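Local coordinates for protein computational Design of Enzyme (Synthetic construct, PDB 3TP4) that is of unknown function but was computationally designed, probably to present an activated serine-containing catalytic triad on a TIM-barrel scaffold, at residues R18-Y23 and P167-P172; D241-D246 and E269-K274; W69-I74 and D149-L154; Y197-E202 and G425-T430. One frame throughout, in Å; residues are numbered along the deposited sequence.

Contact 1. Residues R18-Y23 and P167-P172; sequences RSLLSY and PIVFRP
Ser19 OG, gripped by the carbonyl O of Ala361 and the backbone N of Arg364, lies on the helix turn from which the neighbouring Leu20 reaches across to Pro167. Within this turn the helical bonds run from Ser22 N to Arg18 O at 3.1 Å and from Tyr23 N to Ser19 O at 2.8 Å.

The meeting across the segments is wholly apolar and is carried by one branch of one leucine. Leu20 CD2 comes down on Pro167 CB at 3.7 Å, the two side chains lying obliquely to one another, and the same methyl lies 4.3 Å from Val169 CG2, a looser approach.

The surroundings are those of a TIM barrel. Pro167 stands just before strand 168-174, and Leu20 also touches Leu214 near the start of the next strand, consistent with helix 15-27 covering the end of the barrel at which the strands begin. Val169 probably belongs to the barrel lining, where it meets Ala216 of strand 213-217, while Pro167 also touches Glu16, Thr17 and Phe362.

With CG anti to its own backbone N (chi1 177°), Leu20 swings its CD2 branch off the helix toward the start of strand 168-174. All three residues that touch, Leu20, Pro167 and Val169, are buried. The backbones stay well apart: Leu20 CA and Pro167 CA, the nearest such pair, are 7.2 Å from each other, and 122 Å² of surface is buried in all.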
loop_
_atom_site.group_PDB
_atom_site.type_symbol
_atom_site.label_atom_id
_atom_site.label_comp_id
_atom_site.label_asym_id
_atom_site.label_seq_id
_atom_site.Cartn_x
_atom_site.Cartn_y
_atom_site.Cartn_z
ATOM N N ARG A 18 14.539 0.440 -7.760
ATOM C CA ARG A 18 14.789 1.873 -7.860
ATOM C C ARG A 18 14.377 2.393 -9.228
ATOM O O ARG A 18 13.806 3.475 -9.338
ATOM C CB ARG A 18 16.262 2.220 -7.573
ATOM C CG ARG A 18 16.803 1.598 -6.264
ATOM C CD ARG A 18 18.165 2.155 -5.841
ATOM N NE ARG A 18 19.172 2.099 -6.897
ATOM C CZ ARG A 18 19.967 1.060 -7.136
ATOM N NH1 ARG A 18 19.885 -0.037 -6.398
ATOM N NH2 ARG A 18 20.849 1.121 -8.121
ATOM N N SER A 19 14.690 1.629 -10.274
ATOM C CA SER A 19 14.270 1.990 -11.626
ATOM C C SER A 19 12.751 2.164 -11.702
ATOM O O SER A 19 12.244 3.147 -12.260
ATOM C CB SER A 19 14.710 0.909 -12.624
ATOM O OG SER A 19 14.261 1.219 -13.928
ATOM N N LEU A 20 12.023 1.202 -11.148
ATOM C CA LEU A 20 10.562 1.242 -11.215
ATOM C C LEU A 20 10.025 2.511 -10.569
ATOM O O LEU A 20 9.139 3.165 -11.115
ATOM C CB LEU A 20 9.943 0.011 -10.541
ATOM C CG LEU A 20 8.408 -0.004 -10.493
ATOM C CD1 LEU A 20 7.787 0.146 -11.892
ATOM C CD2 LEU A 20 7.882 -1.270 -9.815
ATOM N N LEU A 21 10.554 2.866 -9.400
ATOM C CA LEU A 21 10.064 4.070 -8.721
ATOM C C LEU A 21 10.315 5.317 -9.570
ATOM O O LEU A 21 9.473 6.211 -9.643
ATOM C CB LEU A 21 10.690 4.215 -7.337
ATOM C CG LEU A 21 10.070 5.289 -6.446
ATOM C CD1 LEU A 21 8.584 5.055 -6.266
ATOM C CD2 LEU A 21 10.791 5.346 -5.076
ATOM N N SER A 22 11.472 5.365 -10.228
ATOM C CA SER A 22 11.783 6.449 -11.155
ATOM C C SER A 22 10.821 6.475 -12.339
ATOM O O SER A 22 10.368 7.534 -12.759
ATOM C CB SER A 22 13.217 6.319 -11.677
ATOM O OG SER A 22 13.469 7.276 -12.700
ATOM N N TYR A 23 10.535 5.303 -12.889
ATOM C CA TYR A 23 9.637 5.203 -14.029
ATOM C C TYR A 23 8.235 5.696 -13.665
ATOM O O TYR A 23 7.636 6.480 -14.403
ATOM C CB TYR A 23 9.598 3.760 -14.557
ATOM C CG TYR A 23 8.459 3.494 -15.509
ATOM C CD1 TYR A 23 8.585 3.748 -16.873
ATOM C CD2 TYR A 23 7.254 2.989 -15.043
ATOM C CE1 TYR A 23 7.543 3.500 -17.738
ATOM C CE2 TYR A 23 6.214 2.735 -15.894
ATOM C CZ TYR A 23 6.359 2.988 -17.241
ATOM O OH TYR A 23 5.304 2.735 -18.081
ATOM N N PRO A 167 10.436 -6.201 -9.101
ATOM C CA PRO A 167 9.926 -5.193 -8.162
ATOM C C PRO A 167 8.421 -5.319 -7.963
ATOM O O PRO A 167 7.694 -5.687 -8.888
ATOM C CB PRO A 167 10.287 -3.863 -8.839
ATOM C CG PRO A 167 11.444 -4.213 -9.749
ATOM C CD PRO A 167 11.125 -5.592 -10.252
ATOM N N ILE A 168 7.969 -5.034 -6.748
ATOM C CA ILE A 168 6.567 -5.155 -6.381
ATOM C C ILE A 168 6.141 -3.910 -5.604
ATOM O O ILE A 168 6.833 -3.480 -4.677
ATOM C CB ILE A 168 6.328 -6.407 -5.499
ATOM C CG1 ILE A 168 6.495 -7.683 -6.324
ATOM C CG2 ILE A 168 4.929 -6.392 -4.896
ATOM C CD1 ILE A 168 6.497 -8.938 -5.479
ATOM N N VAL A 169 5.028 -3.314 -6.002
ATOM C CA VAL A 169 4.458 -2.211 -5.240
ATOM C C VAL A 169 3.577 -2.829 -4.170
ATOM O O VAL A 169 2.492 -3.349 -4.466
ATOM C CB VAL A 169 3.625 -1.283 -6.141
ATOM C CG1 VAL A 169 3.059 -0.122 -5.328
ATOM C CG2 VAL A 169 4.480 -0.779 -7.294
ATOM N N PHE A 170 4.077 -2.827 -2.940
ATOM C CA PHE A 170 3.413 -3.503 -1.830
ATOM C C PHE A 170 2.618 -2.499 -1.020
ATOM O O PHE A 170 3.166 -1.492 -0.581
ATOM C CB PHE A 170 4.451 -4.171 -0.914
ATOM C CG PHE A 170 3.855 -4.819 0.288
ATOM C CD1 PHE A 170 2.888 -5.808 0.150
ATOM C CD2 PHE A 170 4.258 -4.448 1.564
ATOM C CE1 PHE A 170 2.335 -6.416 1.259
ATOM C CE2 PHE A 170 3.709 -5.054 2.680
ATOM C CZ PHE A 170 2.749 -6.035 2.530
ATOM N N ARG A 171 1.333 -2.776 -0.831
ATOM C CA ARG A 171 0.438 -1.872 -0.127
ATOM C C ARG A 171 -0.088 -2.534 1.137
ATOM O O ARG A 171 -1.100 -3.244 1.103
ATOM C CB ARG A 171 -0.743 -1.485 -1.016
ATOM C CG ARG A 171 -1.714 -0.542 -0.329
ATOM C CD ARG A 171 -2.891 -0.188 -1.230
ATOM N NE ARG A 171 -3.732 0.826 -0.599
ATOM C CZ ARG A 171 -4.847 1.314 -1.130
ATOM N NH1 ARG A 171 -5.267 0.891 -2.325
ATOM N NH2 ARG A 171 -5.537 2.227 -0.461
ATOM N N PRO A 172 0.589 -2.294 2.268
ATOM C CA PRO A 172 0.222 -3.003 3.505
ATOM C C PRO A 172 -0.925 -2.363 4.301
ATOM O O PRO A 172 -0.829 -1.209 4.721
ATOM C CB PRO A 172 1.523 -2.975 4.317
ATOM C CG PRO A 172 2.230 -1.750 3.858
ATOM C CD PRO A 172 1.840 -1.522 2.406
#

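Contact 2. Residues D241-D246 and E269-K274; sequences DVLGLD and EIADEK
Apolar packing between Leu243 and the helix residues Ile270 and Ala271 accounts for every close approach between the two segments. One methyl does the work: Leu243 CD1 sits 3.6 Å from Ala271 N and 3.7 Å from Ala271 CA, lying against the helix backbone itself. This close approach is consistent with the small side chain of Ala271, whose CB is 4.0 Å from the same CD1. A second methyl joins from the preceding residue, Ile270 CG2 coming within 3.7 Å of Leu243 CD1. The leucine is stretched out toward the helix, CD1 standing anti to CA (chi2 168°), which puts this methyl at the far end of the side chain. Leu243, Ile270 and Ala271 are all buried, and Tyr230, Tyr234 and Trp217 also touch Leu243.

Backbone bonds hold the last turn of the helix, with Glu273 N on Glu269 O at 2.9 Å and Lys274 N on Ile270 O at 3.0 Å. Leu243, for its part, is bonded through its backbone to Val277.

Salt bridges link the helix to residues outside the two segments: Asp272 OD1 takes both Arg28 NH1 and Arg315 NH2, Glu273 OE1 meets Arg227 NH2, and Lys274 NZ is paired with Asp237 OD1.

Strand 242-249, helix 254-274 and strand 277-278 follow one another as a beta-alpha-beta unit, and the packing of a strand's outward leucine on the returning helix is the kind of contact such a crossover makes in a TIM barrel.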
loop_
_atom_site.group_PDB
_atom_site.type_symbol
_atom_site.label_atom_id
_atom_site.label_comp_id
_atom_site.label_asym_id
_atom_site.label_seq_id
_atom_site.Cartn_x
_atom_site.Cartn_y
_atom_site.Cartn_z
ATOM N N ASP A 241 6.473 5.235 -0.403
ATOM C CA ASP A 241 6.972 5.616 -1.734
ATOM C C ASP A 241 5.859 6.150 -2.649
ATOM O O ASP A 241 6.083 7.061 -3.452
ATOM C CB ASP A 241 7.611 4.418 -2.446
ATOM C CG ASP A 241 8.882 3.921 -1.766
ATOM O OD1 ASP A 241 9.814 4.735 -1.544
ATOM O OD2 ASP A 241 8.940 2.702 -1.470
ATOM N N VAL A 242 4.671 5.562 -2.533
ATOM C CA VAL A 242 3.542 5.847 -3.440
ATOM C C VAL A 242 2.302 6.249 -2.643
ATOM O O VAL A 242 1.850 5.501 -1.773
ATOM C CB VAL A 242 3.162 4.603 -4.296
ATOM C CG1 VAL A 242 1.891 4.862 -5.125
ATOM C CG2 VAL A 242 4.320 4.179 -5.211
ATOM N N LEU A 243 1.748 7.419 -2.961
ATOM C CA LEU A 243 0.574 7.938 -2.278
ATOM C C LEU A 243 -0.652 7.648 -3.118
ATOM O O LEU A 243 -0.680 7.975 -4.315
ATOM C CB LEU A 243 0.698 9.450 -2.091
ATOM C CG LEU A 243 1.968 9.931 -1.389
ATOM C CD1 LEU A 243 2.101 11.435 -1.521
ATOM C CD2 LEU A 243 1.931 9.535 0.059
ATOM N N GLY A 244 -1.669 7.061 -2.498
ATOM C CA GLY A 244 -2.821 6.570 -3.239
ATOM C C GLY A 244 -4.153 7.253 -2.970
ATOM O O GLY A 244 -4.236 8.232 -2.231
ATOM N N LEU A 245 -5.197 6.712 -3.590
ATOM C CA LEU A 245 -6.552 7.239 -3.496
ATOM C C LEU A 245 -7.474 6.164 -4.031
ATOM O O LEU A 245 -7.233 5.620 -5.115
ATOM C CB LEU A 245 -6.719 8.483 -4.375
ATOM C CG LEU A 245 -8.071 9.188 -4.251
ATOM C CD1 LEU A 245 -8.091 10.057 -2.980
ATOM C CD2 LEU A 245 -8.351 10.055 -5.492
ATOM N N ASP A 246 -8.532 5.865 -3.284
ATOM C CA ASP A 246 -9.474 4.811 -3.656
ATOM C C ASP A 246 -10.879 5.390 -3.752
ATOM O O ASP A 246 -11.432 5.855 -2.755
ATOM C CB ASP A 246 -9.450 3.691 -2.611
ATOM C CG ASP A 246 -8.047 3.169 -2.348
ATOM O OD1 ASP A 246 -7.308 2.902 -3.316
ATOM O OD2 ASP A 246 -7.674 3.045 -1.169
ATOM N N GLU A 269 -0.154 16.874 -5.795
ATOM C CA GLU A 269 0.523 18.021 -5.198
ATOM C C GLU A 269 1.356 17.577 -4.008
ATOM O O GLU A 269 2.504 17.996 -3.851
ATOM C CB GLU A 269 -0.493 19.070 -4.755
ATOM C CG GLU A 269 -1.054 19.912 -5.891
ATOM C CD GLU A 269 -2.204 20.805 -5.443
ATOM O OE1 GLU A 269 -2.534 20.813 -4.236
ATOM O OE2 GLU A 269 -2.784 21.492 -6.306
ATOM N N ILE A 270 0.778 16.721 -3.168
ATOM C CA ILE A 270 1.508 16.220 -2.001
ATOM C C ILE A 270 2.711 15.386 -2.440
ATOM O O ILE A 270 3.823 15.543 -1.922
ATOM C CB ILE A 270 0.584 15.401 -1.072
ATOM C CG1 ILE A 270 -0.507 16.309 -0.495
ATOM C CG2 ILE A 270 1.393 14.751 0.048
ATOM C CD1 ILE A 270 -1.620 15.569 0.218
ATOM N N ALA A 271 2.482 14.498 -3.405
ATOM C CA ALA A 271 3.565 13.716 -3.982
ATOM C C ALA A 271 4.674 14.646 -4.498
ATOM O O ALA A 271 5.844 14.496 -4.134
ATOM C CB ALA A 271 3.031 12.802 -5.115
ATOM N N ASP A 272 4.306 15.603 -5.340
ATOM C CA ASP A 272 5.298 16.530 -5.901
ATOM C C ASP A 272 6.106 17.239 -4.818
ATOM O O ASP A 272 7.325 17.364 -4.929
ATOM C CB ASP A 272 4.640 17.555 -6.823
ATOM C CG ASP A 272 4.181 16.945 -8.137
ATOM O OD1 ASP A 272 4.546 15.777 -8.420
ATOM O OD2 ASP A 272 3.458 17.634 -8.886
ATOM N N GLU A 273 5.436 17.698 -3.766
ATOM C CA GLU A 273 6.148 18.396 -2.694
ATOM C C GLU A 273 7.114 17.471 -1.964
ATOM O O GLU A 273 8.165 17.907 -1.499
ATOM C CB GLU A 273 5.160 19.021 -1.717
ATOM C CG GLU A 273 4.336 20.112 -2.365
ATOM C CD GLU A 273 3.077 20.431 -1.591
ATOM O OE1 GLU A 273 2.964 19.974 -0.429
ATOM O OE2 GLU A 273 2.203 21.134 -2.151
ATOM N N LYS A 274 6.779 16.187 -1.885
ATOM C CA LYS A 274 7.624 15.254 -1.137
ATOM C C LYS A 274 8.647 14.556 -2.025
ATOM O O LYS A 274 9.491 13.816 -1.533
ATOM C CB LYS A 274 6.770 14.221 -0.388
ATOM C CG LYS A 274 5.883 14.844 0.718
ATOM C CD LYS A 274 4.941 13.814 1.331
ATOM C CE LYS A 274 4.118 14.412 2.479
ATOM N NZ LYS A 274 4.986 14.886 3.590
#

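Contact 3. Residues W69-I74 and D149-L154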
loop_
_atom_site.group_PDB
_atom_site.type_symbol
_atom_site.label_atom_id
_atom_site.label_comp_id
_atom_site.label_asym_id
_atom_site.label_seq_id
_atom_site.Cartn_x
_atom_site.Cartn_y
_atom_site.Cartn_z
ATOM N N TRP A 69 -2.878 -7.854 -7.146
ATOM C CA TRP A 69 -3.079 -9.115 -6.433
ATOM C C TRP A 69 -3.288 -8.856 -4.941
ATOM O O TRP A 69 -2.814 -7.854 -4.413
ATOM C CB TRP A 69 -1.845 -9.990 -6.543
ATOM C CG TRP A 69 -1.238 -10.093 -7.863
ATOM C CD1 TRP A 69 -0.112 -9.467 -8.293
ATOM C CD2 TRP A 69 -1.675 -10.924 -8.938
ATOM N NE1 TRP A 69 0.175 -9.843 -9.576
ATOM C CE2 TRP A 69 -0.769 -10.742 -9.996
ATOM C CE3 TRP A 69 -2.752 -11.802 -9.109
ATOM C CZ2 TRP A 69 -0.907 -11.399 -11.221
ATOM C CZ3 TRP A 69 -2.888 -12.458 -10.323
ATOM C CH2 TRP A 69 -1.975 -12.251 -11.363
ATOM N N SER A 70 -3.982 -9.763 -4.260
ATOM C CA SER A 70 -4.156 -9.645 -2.806
ATOM C C SER A 70 -3.310 -10.692 -2.087
ATOM O O SER A 70 -3.131 -11.787 -2.602
ATOM C CB SER A 70 -5.623 -9.841 -2.423
ATOM O OG SER A 70 -6.431 -8.815 -2.969
ATOM N N THR A 71 -2.794 -10.364 -0.900
ATOM C CA THR A 71 -2.043 -11.354 -0.123
ATOM C C THR A 71 -2.951 -12.508 0.290
ATOM O O THR A 71 -2.487 -13.578 0.666
ATOM C CB THR A 71 -1.407 -10.747 1.124
ATOM O OG1 THR A 71 -2.423 -10.135 1.927
ATOM C CG2 THR A 71 -0.352 -9.716 0.731
ATOM N N SER A 72 -4.251 -12.259 0.207
ATOM C CA SER A 72 -5.290 -13.274 0.358
ATOM C C SER A 72 -4.983 -14.578 -0.399
ATOM O O SER A 72 -5.434 -15.656 -0.016
ATOM C CB SER A 72 -6.604 -12.690 -0.156
ATOM O OG SER A 72 -7.708 -13.326 0.447
ATOM N N ILE A 73 -4.227 -14.471 -1.483
ATOM C CA ILE A 73 -3.856 -15.634 -2.280
ATOM C C ILE A 73 -3.047 -16.644 -1.475
ATOM O O ILE A 73 -3.114 -17.851 -1.724
ATOM C CB ILE A 73 -3.023 -15.219 -3.491
ATOM C CG1 ILE A 73 -3.889 -14.454 -4.498
ATOM C CG2 ILE A 73 -2.379 -16.424 -4.151
ATOM C CD1 ILE A 73 -3.080 -13.748 -5.523
ATOM N N ILE A 74 -2.260 -16.148 -0.527
ATOM C CA ILE A 74 -1.425 -17.017 0.297
ATOM C C ILE A 74 -2.297 -17.868 1.219
ATOM O O ILE A 74 -1.960 -19.006 1.537
ATOM C CB ILE A 74 -0.437 -16.195 1.140
ATOM C CG1 ILE A 74 0.615 -15.545 0.240
ATOM C CG2 ILE A 74 0.225 -17.067 2.211
ATOM C CD1 ILE A 74 1.327 -14.367 0.902
ATOM N N ASP A 149 6.340 -12.798 7.526
ATOM C CA ASP A 149 7.315 -13.792 7.059
ATOM C C ASP A 149 6.898 -14.396 5.712
ATOM O O ASP A 149 7.725 -14.583 4.816
ATOM C CB ASP A 149 7.480 -14.924 8.084
ATOM C CG ASP A 149 8.249 -14.493 9.341
ATOM O OD1 ASP A 149 9.035 -13.520 9.275
ATOM O OD2 ASP A 149 8.069 -15.147 10.394
ATOM N N ASP A 150 5.619 -14.735 5.594
ATOM C CA ASP A 150 5.085 -15.284 4.358
ATOM C C ASP A 150 5.226 -14.272 3.225
ATOM O O ASP A 150 5.561 -14.622 2.094
ATOM C CB ASP A 150 3.612 -15.657 4.543
ATOM C CG ASP A 150 3.432 -16.948 5.323
ATOM O OD1 ASP A 150 4.406 -17.726 5.411
ATOM O OD2 ASP A 150 2.316 -17.186 5.836
ATOM N N ILE A 151 4.973 -13.005 3.531
ATOM C CA ILE A 151 5.100 -11.965 2.517
ATOM C C ILE A 151 6.558 -11.845 2.089
ATOM O O ILE A 151 6.859 -11.689 0.901
ATOM C CB ILE A 151 4.530 -10.615 3.029
ATOM C CG1 ILE A 151 3.000 -10.711 3.118
ATOM C CG2 ILE A 151 4.956 -9.452 2.119
ATOM C CD1 ILE A 151 2.344 -9.533 3.815
ATOM N N ALA A 152 7.472 -11.935 3.053
ATOM C CA ALA A 152 8.893 -11.883 2.735
ATOM C C ALA A 152 9.271 -13.073 1.836
ATOM O O ALA A 152 10.096 -12.951 0.924
ATOM C CB ALA A 152 9.731 -11.874 4.012
ATOM N N GLU A 153 8.654 -14.220 2.096
ATOM C CA GLU A 153 8.870 -15.415 1.276
ATOM C C GLU A 153 8.425 -15.166 -0.161
ATOM O O GLU A 153 9.109 -15.532 -1.116
ATOM C CB GLU A 153 8.076 -16.591 1.854
ATOM C CG GLU A 153 8.721 -17.255 3.058
ATOM C CD GLU A 153 9.871 -18.163 2.668
ATOM O OE1 GLU A 153 10.154 -18.272 1.454
ATOM O OE2 GLU A 153 10.490 -18.768 3.571
ATOM N N LEU A 154 7.262 -14.543 -0.306
ATOM C CA LEU A 154 6.731 -14.233 -1.634
ATOM C C LEU A 154 7.673 -13.287 -2.356
ATOM O O LEU A 154 8.007 -13.488 -3.527
ATOM C CB LEU A 154 5.349 -13.593 -1.522
ATOM C CG LEU A 154 4.814 -13.022 -2.845
ATOM C CD1 LEU A 154 4.485 -14.146 -3.817
ATOM C CD2 LEU A 154 3.601 -12.134 -2.606
#
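The backbones of Thr71 and Ile151 approach to 7.6 Å between CA atoms, and those of Ile74 and Asp150 to 7.9 Å, a spacing bridged by side chains alone. Segment 69-74 leaves strand 66-70 and winds into a turn, in which Ile74 N bonds to Thr71 O at 2.8 Å; segment 149-154 is regular helix.

Thr71 and Ile151 meet through their methyl ends, Thr71 CG2 lying 4.1 Å from Ile151 CD1. The isoleucine starts off along its helix flank, but its chain is extended (chi2 171°), which carries CD1 across to the threonine. The hydroxyl of Thr71 is turned to another partner: OG1 is hydrogen-bonded to Tyr147 OH, one turn before Ile151 on helix 141-157. This bond probably helps to fix the rotation of Thr71, with the methyl turned to Ile151.

Ile74 contributes the largest single share of the buried surface. Its CG2 branch lies 4.2 Å from Asp150 OD2, a loose approach of a methyl to a carboxylate whose charge is met by Arg87 NH1 in a salt bridge. The other branch of Ile74 runs out alongside the helix, CD1 coming 4.7 Å from Leu154 CD2.

Ser70, just before the turn, has its OG bonded to His37 NE2, and together with Glu320 they probably form the designed Ser-His-Glu triad. Helix 141-157 here lies between two others, Leu154 touching Phe94 of helix 87-104 and Ile151 touching Leu204 of helix 190-207, while Thr71 rests on Val110 and Ala112 of strand 107-113.

Contact 4. Residues Y197-E202 and G425-T430; sequences YRFTVE and GALWWT
Phe199 and Trp428 meet rim to rim, neither ring lying over the other. Their planes are turned by only 23° and the phenyl and six-membered ring centroids are 5.9 Å apart, with Phe199 CD1 at 3.7 Å from Trp428 CZ2. Leu427 touches both rings with one methyl. Its CD2 lies near the plane of the phenyl ring, at the edge and 3.9 Å from Phe199 CE1, yet stands above one face of its neighbour Trp428, displaced toward the rim. Phe199 has CG anti to its backbone N (chi1 174°), and its ring extends from the flank of the helix to reach them.

A water bridges the indole N-H and the carboxylate of Glu202. It accepts from Trp428 NE1 at 2.8 Å, in the plane of the indole, and donates to Glu202 OE1 at 2.9 Å. The other oxygen, Glu202 OE2, is bonded to His376 NE2, so each carboxylate oxygen has a partner.

Leu144, Val145 and Leu148 of helix 141-157 back the phenylalanine. The site is a domain interface, where barrel helix 190-207 docks on the loop leading into strand 429-433 of the Ig-like beta domain.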
loop_
_atom_site.group_PDB
_atom_site.type_symbol
_atom_site.label_atom_id
_atom_site.label_comp_id
_atom_site.label_asym_id
_atom_site.label_seq_id
_atom_site.Cartn_x
_atom_site.Cartn_y
_atom_site.Cartn_z
ATOM N N TYR A 197 2.026 0.274 10.381
ATOM C CA TYR A 197 2.604 0.430 9.047
ATOM C C TYR A 197 4.132 0.485 9.167
ATOM O O TYR A 197 4.850 -0.165 8.395
ATOM C CB TYR A 197 2.069 1.703 8.377
ATOM C CG TYR A 197 2.391 1.819 6.895
ATOM C CD1 TYR A 197 3.673 2.155 6.463
ATOM C CD2 TYR A 197 1.405 1.621 5.931
ATOM C CE1 TYR A 197 3.973 2.268 5.098
ATOM C CE2 TYR A 197 1.692 1.733 4.569
ATOM C CZ TYR A 197 2.977 2.054 4.163
ATOM O OH TYR A 197 3.262 2.150 2.815
ATOM N N ARG A 198 4.620 1.269 10.127
ATOM C CA ARG A 198 6.070 1.474 10.296
ATOM C C ARG A 198 6.769 0.165 10.655
ATOM O O ARG A 198 7.801 -0.175 10.072
ATOM C CB ARG A 198 6.359 2.559 11.343
ATOM C CG ARG A 198 5.987 3.982 10.872
ATOM C CD ARG A 198 5.826 4.942 12.037
ATOM N NE ARG A 198 5.407 6.273 11.602
ATOM C CZ ARG A 198 4.983 7.231 12.429
ATOM N NH1 ARG A 198 4.908 7.013 13.734
ATOM N NH2 ARG A 198 4.628 8.412 11.948
ATOM N N PHE A 199 6.206 -0.567 11.616
ATOM C CA PHE A 199 6.728 -1.891 11.947
ATOM C C PHE A 199 6.730 -2.804 10.737
ATOM O O PHE A 199 7.679 -3.538 10.509
ATOM C CB PHE A 199 5.911 -2.561 13.048
ATOM C CG PHE A 199 6.326 -3.981 13.319
ATOM C CD1 PHE A 199 7.489 -4.251 14.030
ATOM C CD2 PHE A 199 5.562 -5.047 12.859
ATOM C CE1 PHE A 199 7.880 -5.554 14.280
ATOM C CE2 PHE A 199 5.941 -6.356 13.110
ATOM C CZ PHE A 199 7.108 -6.611 13.811
ATOM N N THR A 200 5.646 -2.782 9.972
ATOM C CA THR A 200 5.558 -3.633 8.794
ATOM C C THR A 200 6.740 -3.369 7.858
ATOM O O THR A 200 7.376 -4.310 7.340
ATOM C CB THR A 200 4.235 -3.400 8.040
ATOM O OG1 THR A 200 3.138 -3.868 8.838
ATOM C CG2 THR A 200 4.228 -4.132 6.701
ATOM N N VAL A 201 7.024 -2.089 7.636
ATOM C CA VAL A 201 8.105 -1.706 6.735
ATOM C C VAL A 201 9.449 -2.128 7.316
ATOM O O VAL A 201 10.301 -2.675 6.623
ATOM C CB VAL A 201 8.135 -0.195 6.484
ATOM C CG1 VAL A 201 9.446 0.185 5.822
ATOM C CG2 VAL A 201 6.959 0.237 5.599
ATOM N N GLU A 202 9.628 -1.874 8.605
ATOM C CA GLU A 202 10.889 -2.170 9.273
ATOM C C GLU A 202 11.132 -3.682 9.377
ATOM O O GLU A 202 12.235 -4.164 9.111
ATOM C CB GLU A 202 10.916 -1.482 10.647
ATOM C CG GLU A 202 11.085 0.035 10.509
ATOM C CD GLU A 202 10.569 0.831 11.692
ATOM O OE1 GLU A 202 9.976 0.232 12.622
ATOM O OE2 GLU A 202 10.767 2.069 11.685
ATOM N N GLY A 425 19.024 -5.673 20.782
ATOM C CA GLY A 425 19.838 -6.541 19.948
ATOM C C GLY A 425 19.232 -6.849 18.589
ATOM O O GLY A 425 19.849 -7.544 17.769
ATOM N N ALA A 426 18.028 -6.346 18.332
ATOM C CA ALA A 426 17.354 -6.694 17.084
ATOM C C ALA A 426 16.654 -5.542 16.366
ATOM O O ALA A 426 16.726 -5.441 15.139
ATOM C CB ALA A 426 16.368 -7.851 17.318
ATOM N N LEU A 427 15.958 -4.690 17.113
ATOM C CA LEU A 427 15.075 -3.707 16.489
ATOM C C LEU A 427 14.816 -2.458 17.349
ATOM O O LEU A 427 14.834 -1.329 16.843
ATOM C CB LEU A 427 13.741 -4.388 16.140
ATOM C CG LEU A 427 12.815 -3.644 15.181
ATOM C CD1 LEU A 427 13.515 -3.328 13.865
ATOM C CD2 LEU A 427 11.550 -4.458 14.925
ATOM N N TRP A 428 14.585 -2.655 18.644
ATOM C CA TRP A 428 14.151 -1.560 19.519
ATOM C C TRP A 428 15.057 -1.296 20.721
ATOM O O TRP A 428 15.697 -2.207 21.254
ATOM C CB TRP A 428 12.753 -1.832 20.077
ATOM C CG TRP A 428 11.642 -1.981 19.066
ATOM C CD1 TRP A 428 11.190 -1.035 18.190
ATOM C CD2 TRP A 428 10.808 -3.134 18.880
ATOM N NE1 TRP A 428 10.135 -1.541 17.451
ATOM C CE2 TRP A 428 9.889 -2.827 17.855
ATOM C CE3 TRP A 428 10.772 -4.406 19.463
ATOM C CZ2 TRP A 428 8.935 -3.744 17.408
ATOM C CZ3 TRP A 428 9.820 -5.315 19.019
ATOM C CH2 TRP A 428 8.919 -4.979 18.000
ATOM N N TRP A 429 15.057 -0.037 21.151
ATOM C CA TRP A 429 15.559 0.382 22.445
ATOM C C TRP A 429 14.359 0.330 23.369
ATOM O O TRP A 429 13.290 0.819 23.004
ATOM C CB TRP A 429 16.087 1.820 22.360
ATOM C CG TRP A 429 17.363 1.928 21.572
ATOM C CD1 TRP A 429 17.496 1.879 20.215
ATOM C CD2 TRP A 429 18.682 2.112 22.102
ATOM N NE1 TRP A 429 18.826 2.008 19.868
ATOM C CE2 TRP A 429 19.570 2.158 21.007
ATOM C CE3 TRP A 429 19.200 2.232 23.398
ATOM C CZ2 TRP A 429 20.941 2.318 21.166
ATOM C CZ3 TRP A 429 20.562 2.388 23.554
ATOM C CH2 TRP A 429 21.419 2.428 22.443
ATOM N N THR A 430 14.504 -0.292 24.538
ATOM C CA THR A 430 13.349 -0.536 25.401
ATOM C C THR A 430 13.629 -0.256 26.867
ATOM O O THR A 430 14.777 -0.210 27.286
ATOM C CB THR A 430 12.805 -1.997 25.272
ATOM O OG1 THR A 430 13.686 -2.915 25.942
ATOM C CG2 THR A 430 12.685 -2.382 23.833
HETATM O O HOH W 1 8.743 -0.800 15.089
#

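How the contacts relate
From the N terminus, contact 1 opens at 18-23 and closes a long loop at 167-172. Contact 3, joining 69-74 to 149-154, is nested inside it. Contact 4 opens next at 197-202 and closes only at 425-430, enclosing the short loop of contact 2 between 241-246 and 269-274; none of the loops cross. Contacts 1, 2 and 3 all reach the barrel sheet, whereas contact 4 ties the barrel to the Ig-like domain. Contact 1 is the hub: Phe170 packs on Ile151 of contact 3, Pro172 on Tyr197 and Thr200 of contact 4, and Leu21 on Asp241 of contact 2. Contacts 2 and 3 lie about 25 Å apart between centres.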